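Local coordinates for protein coronin (Toxoplasma gondii, PDB 4OZU) that probably binds actin filaments, this chain being the N-terminal WD40 beta-propeller domain of the longer protein, at residues A[6-10]-A[361-366]; A[28-32]-A[336-340]; A[283-289]-A[313-319]. One frame throughout, in Å; residues are numbered along the deposited sequence.

Contact 1: A[6-10]-A[361-366]; sequences AVDVP and ADLYPP
On the periphery of the coronin beta-propeller, about 22 Å from the chain centre, the N-terminal arm lies extended against a proline-rich loop after the last blade strand, 343-350. From Ala6 to Pro10 phi stays between -65° and -83°, and psi between 124° (Val9) and 165° (Asp8); 361-363 make a 3-10 turn, with Tyr364 N bonded to Ala361 O (3.2 Å), before Pro365 and Pro366 extend. Val7 CA lies 4.7 Å from Pro365 CA and Pro10 CA 5.9 Å from Leu363 CA, so the register runs in reverse order. Ala6 CB is 4.5 Å from Pro366 CG. Val7, chi1 t, places CG1 3.5 Å from Ala361 O, its own O 3.4 Å from Pro365 CB. Asp8 CB points away. Pro10 ends the contact: its CB is 3.4 Å from Asp362 O and 4.3 Å from Leu363 CD2, its CD 3.8 Å from Pro365 CG. Direct contact is van der Waals; the polar link is one water, donating to Asp8 O and Asp362 O at 2.6 Å each.

Contact 2: A[28-32]-A[336-340]; sequences RLSTK and LKQEN
Gln338 extends its side chain (chi1 and chi2 both t) from strand 336-339 to lie against Leu29 and Thr31, with NE2 3.4 Å from Leu29 CB and 3.7 Å from Thr31 CG2. The strand belongs to the blade that the N-terminal strand 16-25 completes, the closure known as a molecular velcro in beta-propellers; residues 28-32 lie in the loop that leads from that N-terminal strand to the next blade. This segment is irregular: Leu29 and Ser30 are extended (phi/psi -100°/149° and -70°/147°), then Thr31 bends at -125°/20°. There is no strand pairing between the segments, whose nearest CA atoms, of Thr31 and Asn340, are 7.4 Å apart, and 174 Å² is buried in total. One hydrogen bond joins them, Gln338 NE2 to Ser30 O at 2.8 Å and 168°. The same NE2 also donates to Asn340 O (2.9 Å, 165°), where Asn340, at phi/psi 53°/-133°, turns the chain out of the strand. Thr31 CG2 packs 3.6 Å from that Asn340 O. On the loop side, Ser30 OG accepts from Lys32 N at 3.1 Å, an ST turn. Leu29 points its CB toward Gln338 and also packs on Leu344 of strand 343-350. Since Gln338 OE1 accepts from Asn316 ND2, both ends of the amide are engaged, which implies a fixed orientation: its nitrogen bridges two backbone carbonyls from distant parts of the sequence.

Contact 3: A[283-289]-A[313-319]; sequences YVCGKGD and PIKNFCF
The Gly286-Asp289 type II turn, closed by Asp289 N to Gly286 O (3.0 Å), docks on the approach to strand 317-319, joining two neighbouring propeller blades. Two backbone bonds fix it: Gly288 N to Ile314 O (2.6 Å, 167°) and Ile314 N to Asp289 O (2.7 Å, 169°). Gly288, its CA 4.9 Å from Pro313 CA, is the turn's third residue; at its positive phi (96°) a side chain would jam against Lys287 O. Lys287 NZ bonds Asn316 OD1 weakly (3.1 Å) and also Ser36 O, while Asn316 ND2 is satisfied by Gln338 and Asp289 OD2 by Arg245. Strand segments 283-286 and 317-319 run nearly antiparallel (166°) but 9.5 Å apart, so side chains fill the gap. Cys285 CB lies over the Phe317 ring (3.9 Å to its centroid); its SG meets the Phe319 edge, and a disulfide to Cys292 of strand 291-298 has been seen for this protein. The Tyr283 and Phe319 rings meet obliquely, centroids 4.7 Å apart. Polar backbone pairing thus holds one end, aromatic and sulfur contacts the other.

In the fold
From the N terminus, the chain enters through 6-10; strand 16-25 joins the blade that the chain completes only at its end, and the chain leaves by 28-32. Six further blades follow before residues 313-319 and strand 331-339 return to that same sheet. Contact 3 closes the short loop from 283-289 to 313-319; contact 2 encloses it from 28-32 to 336-340, and contact 1 encloses both, ending at 361-366. None cross. Contacts 2 and 3, centres 10 Å apart, touch along adjacent strands, with probable hydrogen bonds from Leu336 N to Cys318 O (2.8 Å) and Gln338 N to Asn316 O (2.9 Å). Contact 1 stands apart, its centre 34 Å and 28 Å from theirs, tying together the chain's terminal regions.

Contact 1: A[6-10]-A[361-366]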
ATOM      1  N   ALA A   6      -4.468 -17.837  20.856  1.00 68.48           N
ATOM      2  CA  ALA A   6      -4.426 -16.803  19.829  1.00 57.72           C
ATOM      3  C   ALA A   6      -5.719 -16.828  19.019  1.00 52.28           C
ATOM      4  O   ALA A   6      -6.250 -17.896  18.724  1.00 47.83           O
ATOM      5  CB  ALA A   6      -3.220 -16.997  18.918  1.00 50.27           C
ATOM      6  N   VAL A   7      -6.223 -15.649  18.670  1.00 35.42           N
ATOM      7  CA  VAL A   7      -7.445 -15.546  17.881  1.00 37.09           C
ATOM      8  C   VAL A   7      -7.171 -15.929  16.429  1.00 34.72           C
ATOM      9  O   VAL A   7      -6.247 -15.405  15.808  1.00 29.78           O
ATOM     10  CB  VAL A   7      -8.028 -14.120  17.949  1.00 44.45           C
ATOM     11  CG1 VAL A   7      -9.219 -13.967  17.012  1.00 47.20           C
ATOM     12  CG2 VAL A   7      -8.419 -13.787  19.383  1.00 45.91           C
ATOM     13  N   ASP A   8      -7.980 -16.838  15.890  1.00 36.68           N
ATOM     14  CA  ASP A   8      -7.794 -17.316  14.522  1.00 32.23           C
ATOM     15  C   ASP A   8      -8.427 -16.345  13.527  1.00 26.62           C
ATOM     16  O   ASP A   8      -9.222 -15.478  13.903  1.00 26.22           O
ATOM     17  CB  ASP A   8      -8.389 -18.720  14.364  1.00 38.55           C
ATOM     18  CG  ASP A   8      -7.948 -19.408  13.083  1.00 77.36           C
ATOM     19  OD1 ASP A   8      -6.969 -18.950  12.455  1.00 85.86           O
ATOM     20  OD2 ASP A   8      -8.581 -20.420  12.710  1.00 88.34           O
ATOM     21  N   VAL A   9      -8.064 -16.485  12.256  1.00 26.37           N
ATOM     22  CA  VAL A   9      -8.578 -15.595  11.222  1.00 25.33           C
ATOM     23  C   VAL A   9     -10.093 -15.784  11.067  1.00 25.68           C
ATOM     24  O   VAL A   9     -10.553 -16.896  10.822  1.00 29.08           O
ATOM     25  CB  VAL A   9      -7.880 -15.844   9.865  1.00 23.96           C
ATOM     26  CG1 VAL A   9      -8.478 -14.960   8.777  1.00 24.81           C
ATOM     27  CG2 VAL A   9      -6.380 -15.591   9.984  1.00 29.02           C
ATOM     28  N   PRO A  10     -10.871 -14.702  11.212  1.00 26.81           N
ATOM     29  CA  PRO A  10     -12.329 -14.844  11.133  1.00 27.00           C
ATOM     30  C   PRO A  10     -12.853 -14.979   9.712  1.00 31.14           C
ATOM     31  O   PRO A  10     -12.283 -14.406   8.781  1.00 27.35           O
ATOM     32  CB  PRO A  10     -12.839 -13.543  11.756  1.00 27.20           C
ATOM     33  CG  PRO A  10     -11.778 -12.555  11.452  1.00 30.39           C
ATOM     34  CD  PRO A  10     -10.472 -13.309  11.488  1.00 26.58           C
ATOM     35  N   ALA A 361     -13.800  -9.813  20.040  1.00 29.15           N
ATOM     36  CA  ALA A 361     -12.450 -10.360  20.070  1.00 27.13           C
ATOM     37  C   ALA A 361     -12.139 -11.200  18.839  1.00 27.92           C
ATOM     38  O   ALA A 361     -11.007 -11.216  18.367  1.00 27.08           O
ATOM     39  CB  ALA A 361     -12.253 -11.196  21.327  1.00 28.56           C
ATOM     40  N   ASP A 362     -13.145 -11.891  18.318  1.00 28.42           N
ATOM     41  CA  ASP A 362     -12.917 -12.846  17.243  1.00 29.35           C
ATOM     42  C   ASP A 362     -12.522 -12.168  15.934  1.00 27.60           C
ATOM     43  O   ASP A 362     -12.100 -12.838  14.994  1.00 30.24           O
ATOM     44  CB  ASP A 362     -14.164 -13.703  17.018  1.00 35.57           C
ATOM     45  CG  ASP A 362     -15.343 -12.895  16.513  1.00 43.09           C
ATOM     46  OD1 ASP A 362     -15.648 -11.841  17.110  1.00 36.88           O
ATOM     47  OD2 ASP A 362     -15.962 -13.312  15.513  1.00 51.07           O
ATOM     48  N   LEU A 363     -12.661 -10.846  15.865  1.00 27.10           N
ATOM     49  CA  LEU A 363     -12.365 -10.126  14.626  1.00 25.51           C
ATOM     50  C   LEU A 363     -10.918  -9.646  14.539  1.00 24.46           C
ATOM     51  O   LEU A 363     -10.498  -9.130  13.503  1.00 20.95           O
ATOM     52  CB  LEU A 363     -13.303  -8.929  14.476  1.00 23.05           C
ATOM     53  CG  LEU A 363     -14.784  -9.247  14.262  1.00 24.16           C
ATOM     54  CD1 LEU A 363     -15.564  -7.956  14.230  1.00 25.90           C
ATOM     55  CD2 LEU A 363     -15.017 -10.049  12.982  1.00 25.07           C
ATOM     56  N   TYR A 364     -10.156  -9.825  15.614  1.00 23.23           N
ATOM     57  CA  TYR A 364      -8.820  -9.245  15.703  1.00 20.77           C
ATOM     58  C   TYR A 364      -7.743 -10.259  16.065  1.00 22.04           C
ATOM     59  O   TYR A 364      -7.343 -10.372  17.228  1.00 21.43           O
ATOM     60  CB  TYR A 364      -8.830  -8.100  16.713  1.00 38.77           C
ATOM     61  CG  TYR A 364      -9.787  -7.016  16.298  1.00 23.51           C
ATOM     62  CD1 TYR A 364      -9.453  -6.120  15.291  1.00 21.70           C
ATOM     63  CD2 TYR A 364     -11.039  -6.914  16.872  1.00 25.96           C
ATOM     64  CE1 TYR A 364     -10.335  -5.138  14.891  1.00 23.16           C
ATOM     65  CE2 TYR A 364     -11.925  -5.937  16.477  1.00 24.02           C
ATOM     66  CZ  TYR A 364     -11.570  -5.053  15.487  1.00 23.76           C
ATOM     67  OH  TYR A 364     -12.461  -4.081  15.098  1.00 25.71           O
ATOM     68  N   PRO A 365      -7.257 -11.002  15.058  1.00 20.05           N
ATOM     69  CA  PRO A 365      -6.069 -11.833  15.265  1.00 20.07           C
ATOM     70  C   PRO A 365      -4.844 -10.962  15.512  1.00 22.24           C
ATOM     71  O   PRO A 365      -4.908  -9.750  15.295  1.00 21.04           O
ATOM     72  CB  PRO A 365      -5.934 -12.608  13.953  1.00 22.79           C
ATOM     73  CG  PRO A 365      -7.256 -12.453  13.250  1.00 22.44           C
ATOM     74  CD  PRO A 365      -7.801 -11.138  13.697  1.00 19.83           C
ATOM     75  N   PRO A 366      -3.734 -11.570  15.947  1.00 25.61           N
ATOM     76  CA  PRO A 366      -2.490 -10.821  16.158  1.00 25.71           C
ATOM     77  C   PRO A 366      -2.095 -10.036  14.907  1.00 23.94           C
ATOM     78  O   PRO A 366      -1.943 -10.608  13.827  1.00 22.88           O
ATOM     79  CB  PRO A 366      -1.476 -11.916  16.483  1.00 24.25           C
ATOM     80  CG  PRO A 366      -2.303 -13.043  17.029  1.00 25.73           C
ATOM     81  CD  PRO A 366      -3.577 -13.002  16.254  1.00 27.01           C
TER
HETATM   82  O   HOH W   1     -11.528 -15.383  15.164  1.00 29.08           O

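Contact 2: A[28-32]-A[336-340]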
ATOM      1  N   ARG A  28      -5.569  21.630   0.496  1.00 38.93           N
ATOM      2  CA  ARG A  28      -5.157  21.980  -0.862  1.00 41.73           C
ATOM      3  C   ARG A  28      -4.360  20.820  -1.446  1.00 39.80           C
ATOM      4  O   ARG A  28      -3.130  20.821  -1.409  1.00 38.25           O
ATOM      5  CB  ARG A  28      -4.318  23.258  -0.863  1.00 56.57           C
ATOM      6  CG  ARG A  28      -5.120  24.543  -0.696  1.00 68.28           C
ATOM      7  CD  ARG A  28      -5.703  25.023  -2.019  1.00 78.87           C
ATOM      8  NE  ARG A  28      -4.673  25.194  -3.046  1.00 59.19           N
ATOM      9  CZ  ARG A  28      -3.956  26.302  -3.230  1.00 74.03           C
ATOM     10  NH1 ARG A  28      -4.138  27.368  -2.458  1.00 65.69           N
ATOM     11  NH2 ARG A  28      -3.046  26.343  -4.194  1.00 90.56           N
ATOM     12  N   LEU A  29      -5.068  19.830  -1.977  1.00 36.13           N
ATOM     13  CA  LEU A  29      -4.447  18.568  -2.371  1.00 36.28           C
ATOM     14  C   LEU A  29      -4.173  18.477  -3.866  1.00 38.10           C
ATOM     15  O   LEU A  29      -4.900  19.038  -4.684  1.00 44.06           O
ATOM     16  CB  LEU A  29      -5.337  17.403  -1.951  1.00 35.36           C
ATOM     17  CG  LEU A  29      -5.621  17.333  -0.451  1.00 39.68           C
ATOM     18  CD1 LEU A  29      -6.663  16.270  -0.159  1.00 40.98           C
ATOM     19  CD2 LEU A  29      -4.336  17.057   0.314  1.00 37.04           C
ATOM     20  N   SER A  30      -3.114  17.751  -4.206  1.00 36.93           N
ATOM     21  CA  SER A  30      -2.781  17.482  -5.594  1.00 37.52           C
ATOM     22  C   SER A  30      -3.791  16.531  -6.219  1.00 45.47           C
ATOM     23  O   SER A  30      -4.327  15.646  -5.546  1.00 38.32           O
ATOM     24  CB  SER A  30      -1.378  16.889  -5.698  1.00 38.08           C
ATOM     25  OG  SER A  30      -1.146  16.351  -6.986  1.00 40.55           O
ATOM     26  N   THR A  31      -4.042  16.722  -7.511  1.00 43.36           N
ATOM     27  CA  THR A  31      -4.880  15.817  -8.285  1.00 48.74           C
ATOM     28  C   THR A  31      -4.122  15.322  -9.519  1.00 56.52           C
ATOM     29  O   THR A  31      -4.724  14.852 -10.485  1.00 73.42           O
ATOM     30  CB  THR A  31      -6.191  16.497  -8.714  1.00 47.48           C
ATOM     31  OG1 THR A  31      -5.894  17.700  -9.435  1.00 43.18           O
ATOM     32  CG2 THR A  31      -7.035  16.839  -7.496  1.00 51.34           C
ATOM     33  N   LYS A  32      -2.797  15.427  -9.471  1.00 43.84           N
ATOM     34  CA  LYS A  32      -1.940  14.946 -10.552  1.00 42.74           C
ATOM     35  C   LYS A  32      -2.007  13.427 -10.675  1.00 47.67           C
ATOM     36  O   LYS A  32      -2.216  12.724  -9.686  1.00 46.98           O
ATOM     37  CB  LYS A  32      -0.493  15.382 -10.321  1.00 45.93           C
ATOM     38  CG  LYS A  32      -0.263  16.872 -10.480  1.00 44.15           C
ATOM     39  CD  LYS A  32       1.187  17.244 -10.212  1.00 64.67           C
ATOM     40  CE  LYS A  32       1.494  18.663 -10.667  1.00 71.42           C
ATOM     41  NZ  LYS A  32       2.952  18.968 -10.616  1.00 92.21           N
ATOM     42  N   LEU A 336      -8.912   6.232   3.510  1.00 21.72           N
ATOM     43  CA  LEU A 336      -8.938   7.684   3.427  1.00 24.73           C
ATOM     44  C   LEU A 336      -9.054   8.009   1.953  1.00 24.97           C
ATOM     45  O   LEU A 336      -8.156   7.706   1.172  1.00 23.56           O
ATOM     46  CB  LEU A 336      -7.687   8.305   4.045  1.00 25.85           C
ATOM     47  CG  LEU A 336      -7.476   7.940   5.517  1.00 24.06           C
ATOM     48  CD1 LEU A 336      -6.120   8.414   6.023  1.00 24.46           C
ATOM     49  CD2 LEU A 336      -8.599   8.534   6.358  1.00 28.58           C
ATOM     50  N   LYS A 337     -10.185   8.594   1.587  1.00 25.15           N
ATOM     51  CA  LYS A 337     -10.537   8.858   0.197  1.00 27.09           C
ATOM     52  C   LYS A 337     -10.428  10.348  -0.119  1.00 30.76           C
ATOM     53  O   LYS A 337     -11.171  11.131   0.441  1.00 26.75           O
ATOM     54  CB  LYS A 337     -11.969   8.370  -0.062  1.00 24.34           C
ATOM     55  CG  LYS A 337     -12.513   8.657  -1.451  1.00 31.00           C
ATOM     56  CD  LYS A 337     -14.026   8.501  -1.472  1.00 31.96           C
ATOM     57  CE  LYS A 337     -14.621   8.994  -2.781  1.00 27.56           C
ATOM     58  NZ  LYS A 337     -16.045   9.389  -2.608  1.00 35.47           N
ATOM     59  N   GLN A 338      -9.520  10.749  -1.007  1.00 27.63           N
ATOM     60  CA  GLN A 338      -9.487  12.148  -1.441  1.00 26.82           C
ATOM     61  C   GLN A 338     -10.647  12.424  -2.383  1.00 29.73           C
ATOM     62  O   GLN A 338     -10.829  11.724  -3.386  1.00 31.06           O
ATOM     63  CB  GLN A 338      -8.170  12.499  -2.136  1.00 28.41           C
ATOM     64  CG  GLN A 338      -8.103  13.931  -2.667  1.00 30.66           C
ATOM     65  CD  GLN A 338      -6.733  14.269  -3.236  1.00 30.01           C
ATOM     66  OE1 GLN A 338      -5.724  13.664  -2.856  1.00 33.30           O
ATOM     67  NE2 GLN A 338      -6.690  15.228  -4.158  1.00 34.92           N
ATOM     68  N   GLU A 339     -11.428  13.444  -2.045  1.00 32.82           N
ATOM     69  CA  GLU A 339     -12.503  13.923  -2.895  1.00 39.28           C
ATOM     70  C   GLU A 339     -12.126  15.302  -3.413  1.00 35.86           C
ATOM     71  O   GLU A 339     -11.841  16.208  -2.633  1.00 39.67           O
ATOM     72  CB  GLU A 339     -13.823  13.959  -2.124  1.00 40.02           C
ATOM     73  CG  GLU A 339     -14.267  12.584  -1.660  1.00 41.22           C
ATOM     74  CD  GLU A 339     -15.634  12.590  -1.008  1.00 37.23           C
ATOM     75  OE1 GLU A 339     -16.022  13.634  -0.444  1.00 33.87           O
ATOM     76  OE2 GLU A 339     -16.320  11.546  -1.059  1.00 51.28           O
ATOM     77  N   ASN A 340     -12.115  15.442  -4.737  1.00 33.70           N
ATOM     78  CA  ASN A 340     -11.646  16.651  -5.404  1.00 34.84           C
ATOM     79  C   ASN A 340     -10.247  17.027  -4.921  1.00 48.20           C
ATOM     80  O   ASN A 340      -9.378  16.161  -4.840  1.00 40.39           O
ATOM     81  CB  ASN A 340     -12.646  17.780  -5.188  1.00 41.47           C
ATOM     82  CG  ASN A 340     -14.041  17.390  -5.620  1.00 53.82           C
ATOM     83  OD1 ASN A 340     -14.278  17.117  -6.798  1.00 41.70           O
ATOM     84  ND2 ASN A 340     -14.968  17.338  -4.671  1.00 71.10           N
TER

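Contact 3: A[283-289]-A[313-319]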
ATOM      1  N   TYR A 283      -9.349  -5.367  -0.931  1.00 21.69           N
ATOM      2  CA  TYR A 283     -10.066  -4.247  -1.533  1.00 20.61           C
ATOM      3  C   TYR A 283      -9.473  -3.940  -2.907  1.00 21.19           C
ATOM      4  O   TYR A 283      -8.258  -3.993  -3.074  1.00 23.66           O
ATOM      5  CB  TYR A 283      -9.988  -3.008  -0.635  1.00 19.80           C
ATOM      6  CG  TYR A 283     -10.404  -3.241   0.805  1.00 18.98           C
ATOM      7  CD1 TYR A 283      -9.503  -3.746   1.724  1.00 21.08           C
ATOM      8  CD2 TYR A 283     -11.689  -2.951   1.240  1.00 24.67           C
ATOM      9  CE1 TYR A 283      -9.861  -3.961   3.036  1.00 19.20           C
ATOM     10  CE2 TYR A 283     -12.065  -3.165   2.561  1.00 23.69           C
ATOM     11  CZ  TYR A 283     -11.145  -3.670   3.450  1.00 21.45           C
ATOM     12  OH  TYR A 283     -11.494  -3.892   4.761  1.00 22.21           O
ATOM     13  N   VAL A 284     -10.324  -3.646  -3.889  1.00 22.31           N
ATOM     14  CA  VAL A 284      -9.851  -3.221  -5.204  1.00 25.24           C
ATOM     15  C   VAL A 284     -10.437  -1.853  -5.500  1.00 24.42           C
ATOM     16  O   VAL A 284     -11.653  -1.686  -5.578  1.00 30.46           O
ATOM     17  CB  VAL A 284     -10.204  -4.244  -6.317  1.00 32.36           C
ATOM     18  CG1 VAL A 284      -9.422  -5.533  -6.095  1.00 40.97           C
ATOM     19  CG2 VAL A 284     -11.697  -4.540  -6.362  1.00 27.72           C
ATOM     20  N   CYS A 285      -9.542  -0.885  -5.670  0.51 25.16           N
ATOM     21  CA  CYS A 285      -9.901   0.520  -5.772  0.51 33.55           C
ATOM     22  C   CYS A 285      -9.334   1.137  -7.041  0.51 27.53           C
ATOM     23  O   CYS A 285      -8.136   1.036  -7.302  0.51 33.63           O
ATOM     24  CB  CYS A 285      -9.379   1.276  -4.551  0.51 45.00           C
ATOM     25  SG  CYS A 285      -9.704   0.437  -2.982  0.51 30.45           S
ATOM     26  N   GLY A 286     -10.197   1.773  -7.826  1.00 25.02           N
ATOM     27  CA  GLY A 286      -9.763   2.488  -9.012  1.00 28.57           C
ATOM     28  C   GLY A 286      -9.845   3.990  -8.833  1.00 31.00           C
ATOM     29  O   GLY A 286     -10.894   4.523  -8.475  1.00 29.99           O
ATOM     30  N   LYS A 287      -8.740   4.687  -9.083  1.00 32.46           N
ATOM     31  CA  LYS A 287      -8.765   6.146  -9.083  1.00 36.30           C
ATOM     32  C   LYS A 287      -9.714   6.629 -10.169  1.00 33.25           C
ATOM     33  O   LYS A 287      -9.654   6.164 -11.311  1.00 34.16           O
ATOM     34  CB  LYS A 287      -7.369   6.722  -9.308  1.00 35.98           C
ATOM     35  CG  LYS A 287      -6.369   6.367  -8.227  1.00 42.50           C
ATOM     36  CD  LYS A 287      -4.966   6.769  -8.639  1.00 63.82           C
ATOM     37  CE  LYS A 287      -4.290   7.583  -7.559  1.00 55.08           C
ATOM     38  NZ  LYS A 287      -2.975   8.113  -8.002  1.00 45.77           N
ATOM     39  N   GLY A 288     -10.592   7.559  -9.812  1.00 34.10           N
ATOM     40  CA  GLY A 288     -11.591   8.059 -10.734  1.00 37.66           C
ATOM     41  C   GLY A 288     -12.929   7.354 -10.594  1.00 36.52           C
ATOM     42  O   GLY A 288     -13.956   7.885 -11.029  1.00 38.78           O
ATOM     43  N   ASP A 289     -12.921   6.164  -9.998  1.00 34.34           N
ATOM     44  CA  ASP A 289     -14.151   5.430  -9.711  1.00 62.24           C
ATOM     45  C   ASP A 289     -14.828   6.034  -8.491  1.00 36.35           C
ATOM     46  O   ASP A 289     -14.154   6.536  -7.592  1.00 36.10           O
ATOM     47  CB  ASP A 289     -13.880   3.940  -9.457  1.00 50.13           C
ATOM     48  CG  ASP A 289     -13.420   3.195 -10.701  1.00 31.47           C
ATOM     49  OD1 ASP A 289     -13.536   3.752 -11.815  1.00 35.56           O
ATOM     50  OD2 ASP A 289     -12.970   2.038 -10.566  1.00 33.33           O
ATOM     51  N   PRO A 313     -16.019  10.700  -7.223  1.00 41.21           N
ATOM     52  CA  PRO A 313     -14.857   9.874  -7.577  1.00 36.30           C
ATOM     53  C   PRO A 313     -13.755   9.860  -6.521  1.00 39.23           C
ATOM     54  O   PRO A 313     -13.563  10.834  -5.794  1.00 33.39           O
ATOM     55  CB  PRO A 313     -14.343  10.527  -8.868  1.00 38.35           C
ATOM     56  CG  PRO A 313     -15.495  11.270  -9.411  1.00 42.92           C
ATOM     57  CD  PRO A 313     -16.259  11.752  -8.228  1.00 45.86           C
ATOM     58  N   ILE A 314     -13.046   8.741  -6.442  1.00 34.37           N
ATOM     59  CA  ILE A 314     -11.827   8.646  -5.652  1.00 34.57           C
ATOM     60  C   ILE A 314     -10.691   9.284  -6.444  1.00 37.00           C
ATOM     61  O   ILE A 314     -10.366   8.819  -7.537  1.00 35.80           O
ATOM     62  CB  ILE A 314     -11.474   7.181  -5.324  1.00 30.73           C
ATOM     63  CG1 ILE A 314     -12.661   6.468  -4.672  1.00 36.51           C
ATOM     64  CG2 ILE A 314     -10.258   7.115  -4.408  1.00 28.76           C
ATOM     65  CD1 ILE A 314     -12.542   4.958  -4.700  1.00 44.40           C
ATOM     66  N   LYS A 315     -10.098  10.353  -5.919  1.00 30.70           N
ATOM     67  CA  LYS A 315      -8.992  11.018  -6.618  1.00 36.40           C
ATOM     68  C   LYS A 315      -7.663  10.362  -6.250  1.00 37.76           C
ATOM     69  O   LYS A 315      -6.833  10.077  -7.114  1.00 34.02           O
ATOM     70  CB  LYS A 315      -8.950  12.508  -6.281  1.00 41.74           C
ATOM     71  CG  LYS A 315     -10.117  13.307  -6.843  1.00 41.04           C
ATOM     72  CD  LYS A 315     -10.107  13.332  -8.363  1.00 47.44           C
ATOM     73  CE  LYS A 315     -11.252  14.168  -8.908  1.00 39.82           C
ATOM     74  NZ  LYS A 315     -11.315  14.129 -10.386  1.00 42.85           N
ATOM     75  N   ASN A 316      -7.484  10.151  -4.953  1.00 35.59           N
ATOM     76  CA  ASN A 316      -6.363   9.410  -4.395  1.00 25.96           C
ATOM     77  C   ASN A 316      -6.869   8.699  -3.152  1.00 28.34           C
ATOM     78  O   ASN A 316      -7.940   9.024  -2.639  1.00 29.10           O
ATOM     79  CB  ASN A 316      -5.190  10.323  -4.017  1.00 30.36           C
ATOM     80  CG  ASN A 316      -4.533  10.979  -5.214  1.00 30.80           C
ATOM     81  OD1 ASN A 316      -3.861  10.320  -6.012  1.00 30.69           O
ATOM     82  ND2 ASN A 316      -4.690  12.292  -5.324  1.00 37.04           N
ATOM     83  N   PHE A 317      -6.106   7.743  -2.648  1.00 25.70           N
ATOM     84  CA  PHE A 317      -6.525   7.060  -1.437  1.00 25.69           C
ATOM     85  C   PHE A 317      -5.378   6.331  -0.758  1.00 24.34           C
ATOM     86  O   PHE A 317      -4.277   6.213  -1.297  1.00 22.54           O
ATOM     87  CB  PHE A 317      -7.636   6.063  -1.758  1.00 21.37           C
ATOM     88  CG  PHE A 317      -7.137   4.806  -2.388  1.00 27.78           C
ATOM     89  CD1 PHE A 317      -6.912   4.737  -3.754  1.00 24.85           C
ATOM     90  CD2 PHE A 317      -6.874   3.694  -1.610  1.00 25.99           C
ATOM     91  CE1 PHE A 317      -6.439   3.578  -4.325  1.00 25.46           C
ATOM     92  CE2 PHE A 317      -6.394   2.537  -2.180  1.00 25.45           C
ATOM     93  CZ  PHE A 317      -6.182   2.477  -3.531  1.00 25.90           C
ATOM     94  N   CYS A 318      -5.658   5.855   0.447  1.00 20.58           N
ATOM     95  CA  CYS A 318      -4.811   4.887   1.118  1.00 21.98           C
ATOM     96  C   CYS A 318      -5.666   4.235   2.185  1.00 19.32           C
ATOM     97  O   CYS A 318      -6.787   4.675   2.440  1.00 19.73           O
ATOM     98  CB  CYS A 318      -3.568   5.530   1.736  1.00 26.00           C
ATOM     99  SG  CYS A 318      -3.911   6.563   3.196  1.00 26.99           S
ATOM    100  N   PHE A 319      -5.138   3.181   2.784  1.00 19.84           N
ATOM    101  CA  PHE A 319      -5.771   2.545   3.929  1.00 20.27           C
ATOM    102  C   PHE A 319      -4.866   2.730   5.134  1.00 26.60           C
ATOM    103  O   PHE A 319      -3.651   2.853   4.979  1.00 26.28           O
ATOM    104  CB  PHE A 319      -6.014   1.057   3.666  1.00 19.67           C
ATOM    105  CG  PHE A 319      -7.211   0.779   2.802  1.00 20.64           C
ATOM    106  CD1 PHE A 319      -7.211   1.123   1.463  1.00 23.11           C
ATOM    107  CD2 PHE A 319      -8.328   0.158   3.331  1.00 22.44           C
ATOM    108  CE1 PHE A 319      -8.307   0.859   0.670  1.00 22.29           C
ATOM    109  CE2 PHE A 319      -9.424  -0.107   2.543  1.00 23.09           C
ATOM    110  CZ  PHE A 319      -9.412   0.244   1.211  1.00 19.26           C
TER